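Local coordinates for protein epimerase (PDB 7CJ7) that catalyses the epimerisation of ketoses at C3, with highest activity on L-ribulose, using manganese as cofactor, at residues Y157-N160 with I161-G165; G71-A74 with A75-V78. One frame throughout, in Å; residues are numbered along the deposited sequence.

Contact 1 of 2, residues Y157-N160 with I161-G165; sequences YETN and IMNTG. With SOL (L-sorbose), chain C.
Thr159 and Ile161 meet across a bend in one continuous loop: the backbone is extended at Thr159, turns at Asn160, and brings Asn163 back beside Thr159. The bend is an ST turn. Thr159 OG1 stands anti to the backbone N (chi1 -172°); this swings it beside the carbonyl carbon, where it accepts a hydrogen bond of 3.0 Å from Ile161 N. The methyl takes the other branch: Thr159 CG2 lies 3.2 Å from Met162 O.

Asn163 closes the loop. Its amide and the Thr159 side chain run alongside, pointing opposite ways. Asn163 ND2 donates to Thr159 O over 3.0 Å, nearly straight at 169°. The acceptor lies in the amide plane, but the donor sits well above the carbonyl plane, 49° out of it. ND2 also donates to Val154 O, so two carbonyls fix the rotation of the amide. Asn160 OD1 rests 3.7 Å from Ile161 CG1, while its ND2 is bonded to Gly121 O.

Glu158 leads away from the bend into the substrate pocket. Glu158 OE1 accepts a very short bond of 2.5 Å from L-sorbose O1. Its OE2 is bonded to Tyr157 OH of the second subunit, which ties the pocket to the dimer interface.

The loop runs from barrel strand 148-152 to helix 165-175. Ile161 and Met162 pack on Phe171 of that helix, and Thr164 is its N-cap, with OG1 bonded to Glu167 N.

Contact 2 of 2, residues G71-A74 with A75-V78; sequences GLSA and ATDV
Ser73 and Thr76 close a type I beta turn just past barrel strand 65-72. Thr76 N donates to Ser73 O over 3.0 Å. A second bond runs the other way: Ser73 N donates to Thr76 OG1, also 3.0 Å long and almost straight at 174°. Thr76 holds OG1 between its backbone N and carbonyl carbon (chi1 52°), which directs it back at the Ser73 amide.

The tight part lies on the inner side. Leu72 CD1 comes within 3.8 Å of Val78 CG2, the two side chains lying roughly perpendicular. Leu72 CD1 also lies 3.4 Å from Thr76 O. Leu92 and Leu93 of helix 83-102 also pack on Leu72. With an alanine here the CD1 and CD2 methyls are gone, which would probably leave a gap between Val78 and that helix.

The other side is looser and wet. Ala74 and Ala75 are exposed at the corner. One water accepts from Ala75 N at 3.1 Å and has a weak bond to Ser73 OG. Another water bridges the two hydroxyls, 2.6 Å from Ser73 OG and 2.7 Å from Thr76 OG1.

How the contacts relate
Contact 2 comes first along the chain, at the end of strand 65-72 and in the loop that follows it. Contact 1 follows, in the loop after strand 148-152 of the same TIM barrel. Their centres are 15 Å apart, and the nearest atoms are about 7 Å apart, so they do not touch. Strand 107-112 stands between their two strands in the barrel, and the loop after it joins them: Cys114 meets both Thr159 and Asp77, and Tyr119 packs on Asn160 while its OH bonds Asp77 OD2. Both contacts border the sugar pocket: Gly71, at the strand end, touches L-sorbose and Glu158 is hydrogen-bonded to it. Contact 1 also reaches the second subunit; contact 2 does not.

Contact 1 of 2, residues Y157-N160 with I161-G165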
loop_
_atom_site.group_PDB
_atom_site.type_symbol
_atom_site.label_atom_id
_atom_site.label_comp_id
_atom_site.label_asym_id
_atom_site.label_seq_id
_atom_site.Cartn_x
_atom_site.Cartn_y
_atom_site.Cartn_z
ATOM N N TYR A 157 4.083 -3.561 -0.609
ATOM C CA TYR A 157 4.290 -3.621 0.863
ATOM C C TYR A 157 4.071 -5.054 1.382
ATOM O O TYR A 157 4.333 -5.281 2.568
ATOM C CB TYR A 157 3.386 -2.624 1.598
ATOM C CG TYR A 157 3.490 -1.195 1.127
ATOM C CD1 TYR A 157 4.542 -0.378 1.506
ATOM C CD2 TYR A 157 2.505 -0.646 0.323
ATOM C CE1 TYR A 157 4.623 0.942 1.089
ATOM C CE2 TYR A 157 2.573 0.666 -0.115
ATOM C CZ TYR A 157 3.630 1.470 0.283
ATOM O OH TYR A 157 3.694 2.765 -0.129
ATOM N N GLU A 158 3.605 -5.985 0.537
ATOM C CA GLU A 158 3.216 -7.357 0.968
ATOM C C GLU A 158 4.029 -8.448 0.248
ATOM O O GLU A 158 4.024 -9.583 0.746
ATOM C CB GLU A 158 1.709 -7.550 0.804
ATOM C CG GLU A 158 0.882 -6.672 1.741
ATOM C CD GLU A 158 -0.605 -7.000 1.752
ATOM O OE1 GLU A 158 -0.947 -8.147 1.400
ATOM O OE2 GLU A 158 -1.424 -6.103 2.072
ATOM N N THR A 159 4.697 -8.133 -0.868
ATOM C CA THR A 159 5.684 -9.031 -1.533
ATOM C C THR A 159 6.652 -8.210 -2.375
ATOM O O THR A 159 6.269 -7.124 -2.858
ATOM C CB THR A 159 5.057 -10.086 -2.457
ATOM O OG1 THR A 159 6.097 -10.972 -2.872
ATOM C CG2 THR A 159 4.430 -9.518 -3.707
ATOM N N ASN A 160 7.849 -8.742 -2.576
ATOM C CA ASN A 160 8.836 -8.143 -3.502
ATOM C C ASN A 160 8.983 -9.030 -4.746
ATOM O O ASN A 160 9.843 -8.714 -5.563
ATOM C CB ASN A 160 10.152 -7.851 -2.776
ATOM C CG ASN A 160 10.874 -9.089 -2.293
ATOM O OD1 ASN A 160 10.404 -10.203 -2.491
ATOM N ND2 ASN A 160 12.010 -8.896 -1.641
ATOM N N ILE A 161 8.143 -10.060 -4.917
ATOM C CA ILE A 161 8.318 -11.075 -6.002
ATOM C C ILE A 161 7.466 -10.702 -7.218
ATOM O O ILE A 161 7.999 -10.742 -8.340
ATOM C CB ILE A 161 7.996 -12.498 -5.505
ATOM C CG1 ILE A 161 9.013 -12.968 -4.466
ATOM C CG2 ILE A 161 7.902 -13.470 -6.665
ATOM C CD1 ILE A 161 10.409 -13.151 -5.019
ATOM N N MET A 162 6.184 -10.400 -7.025
ATOM C CA MET A 162 5.280 -10.042 -8.150
ATOM C C MET A 162 4.167 -9.130 -7.646
ATOM O O MET A 162 3.422 -9.534 -6.733
ATOM C CB MET A 162 4.672 -11.285 -8.803
ATOM C CG MET A 162 4.479 -12.429 -7.847
ATOM S SD MET A 162 4.071 -13.972 -8.698
ATOM C CE MET A 162 2.296 -13.885 -8.517
ATOM N N ASN A 163 4.060 -7.948 -8.244
ATOM C CA ASN A 163 3.122 -6.898 -7.789
ATOM C C ASN A 163 2.096 -6.591 -8.880
ATOM O O ASN A 163 1.146 -5.870 -8.564
ATOM C CB ASN A 163 3.856 -5.619 -7.382
ATOM C CG ASN A 163 4.902 -5.825 -6.309
ATOM O OD1 ASN A 163 5.984 -5.269 -6.410
ATOM N ND2 ASN A 163 4.584 -6.578 -5.269
ATOM N N THR A 164 2.248 -7.126 -10.097
ATOM C CA THR A 164 1.232 -6.969 -11.168
ATOM C C THR A 164 0.880 -8.325 -11.774
ATOM O O THR A 164 1.705 -9.248 -11.715
ATOM C CB THR A 164 1.689 -6.041 -12.302
ATOM O OG1 THR A 164 2.718 -6.688 -13.051
ATOM C CG2 THR A 164 2.178 -4.704 -11.801
ATOM N N GLY A 165 -0.316 -8.436 -12.345
ATOM C CA GLY A 165 -0.747 -9.650 -13.055
ATOM C C GLY A 165 0.243 -10.021 -14.148
ATOM O O GLY A 165 0.533 -11.209 -14.307
HETATM C C1 SOL C . -3.447 -10.086 1.667
HETATM O O1 SOL C . -3.362 -8.690 1.507
HETATM C C2 SOL C . -4.574 -10.670 0.879
HETATM O O2 SOL C . -5.041 -10.068 -0.074
HETATM C C3 SOL C . -5.157 -12.003 1.326
HETATM O O3 SOL C . -5.870 -12.618 0.277
HETATM C C4 SOL C . -4.071 -12.937 1.851
HETATM O O4 SOL C . -3.135 -13.210 0.806
HETATM C C5 SOL C . -4.610 -14.269 2.376
HETATM O O5 SOL C . -3.517 -15.137 2.671
HETATM C C6 SOL C . -5.469 -14.130 3.615
HETATM O O6 SOL C . -5.975 -15.404 4.022
#

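Contact 2 of 2, residues G71-A74 with A75-V78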
loop_
_atom_site.group_PDB
_atom_site.type_symbol
_atom_site.label_atom_id
_atom_site.label_comp_id
_atom_site.label_asym_id
_atom_site.label_seq_id
_atom_site.Cartn_x
_atom_site.Cartn_y
_atom_site.Cartn_z
ATOM N N GLY A 71 -0.640 -16.874 3.803
ATOM C CA GLY A 71 0.658 -16.249 3.546
ATOM C C GLY A 71 1.719 -16.972 4.334
ATOM O O GLY A 71 1.422 -17.421 5.447
ATOM N N LEU A 72 2.915 -17.119 3.780
ATOM C CA LEU A 72 4.042 -17.663 4.568
ATOM C C LEU A 72 4.569 -16.556 5.490
ATOM O O LEU A 72 4.104 -15.421 5.389
ATOM C CB LEU A 72 5.105 -18.186 3.604
ATOM C CG LEU A 72 4.609 -19.260 2.638
ATOM C CD1 LEU A 72 5.665 -19.561 1.594
ATOM C CD2 LEU A 72 4.217 -20.528 3.387
ATOM N N SER A 73 5.490 -16.894 6.379
ATOM C CA SER A 73 6.172 -15.950 7.289
ATOM C C SER A 73 7.679 -16.062 7.062
ATOM O O SER A 73 8.082 -16.900 6.221
ATOM C CB SER A 73 5.796 -16.236 8.714
ATOM O OG SER A 73 6.341 -17.478 9.123
ATOM N N ALA A 74 8.477 -15.229 7.737
ATOM C CA ALA A 74 9.954 -15.260 7.639
ATOM C C ALA A 74 10.444 -16.696 7.870
ATOM O O ALA A 74 11.335 -17.143 7.148
ATOM C CB ALA A 74 10.576 -14.287 8.618
ATOM N N ALA A 75 9.845 -17.422 8.813
ATOM C CA ALA A 75 10.317 -18.766 9.226
ATOM C C ALA A 75 10.053 -19.806 8.121
ATOM O O ALA A 75 10.703 -20.867 8.146
ATOM C CB ALA A 75 9.656 -19.146 10.529
ATOM N N THR A 76 9.150 -19.516 7.180
ATOM C CA THR A 76 8.652 -20.481 6.165
ATOM C C THR A 76 8.759 -19.905 4.744
ATOM O O THR A 76 8.096 -20.439 3.844
ATOM C CB THR A 76 7.207 -20.889 6.475
ATOM O OG1 THR A 76 6.415 -19.714 6.637
ATOM C CG2 THR A 76 7.084 -21.738 7.717
ATOM N N ASP A 77 9.591 -18.885 4.540
ATOM C CA ASP A 77 9.698 -18.144 3.256
ATOM C C ASP A 77 10.412 -18.996 2.199
ATOM O O ASP A 77 11.636 -19.129 2.292
ATOM C CB ASP A 77 10.441 -16.831 3.477
ATOM C CG ASP A 77 10.465 -15.916 2.264
ATOM O OD1 ASP A 77 10.060 -16.374 1.170
ATOM O OD2 ASP A 77 10.886 -14.743 2.429
ATOM N N VAL A 78 9.686 -19.506 1.205
ATOM C CA VAL A 78 10.234 -20.427 0.162
ATOM C C VAL A 78 11.129 -19.680 -0.835
ATOM O O VAL A 78 11.735 -20.381 -1.671
ATOM C CB VAL A 78 9.123 -21.195 -0.572
ATOM C CG1 VAL A 78 8.465 -22.210 0.350
ATOM C CG2 VAL A 78 8.099 -20.269 -1.226
HETATM O O HOH W 1 4.587 -19.333 8.570
HETATM O O HOH W 2 8.403 -15.896 11.126
#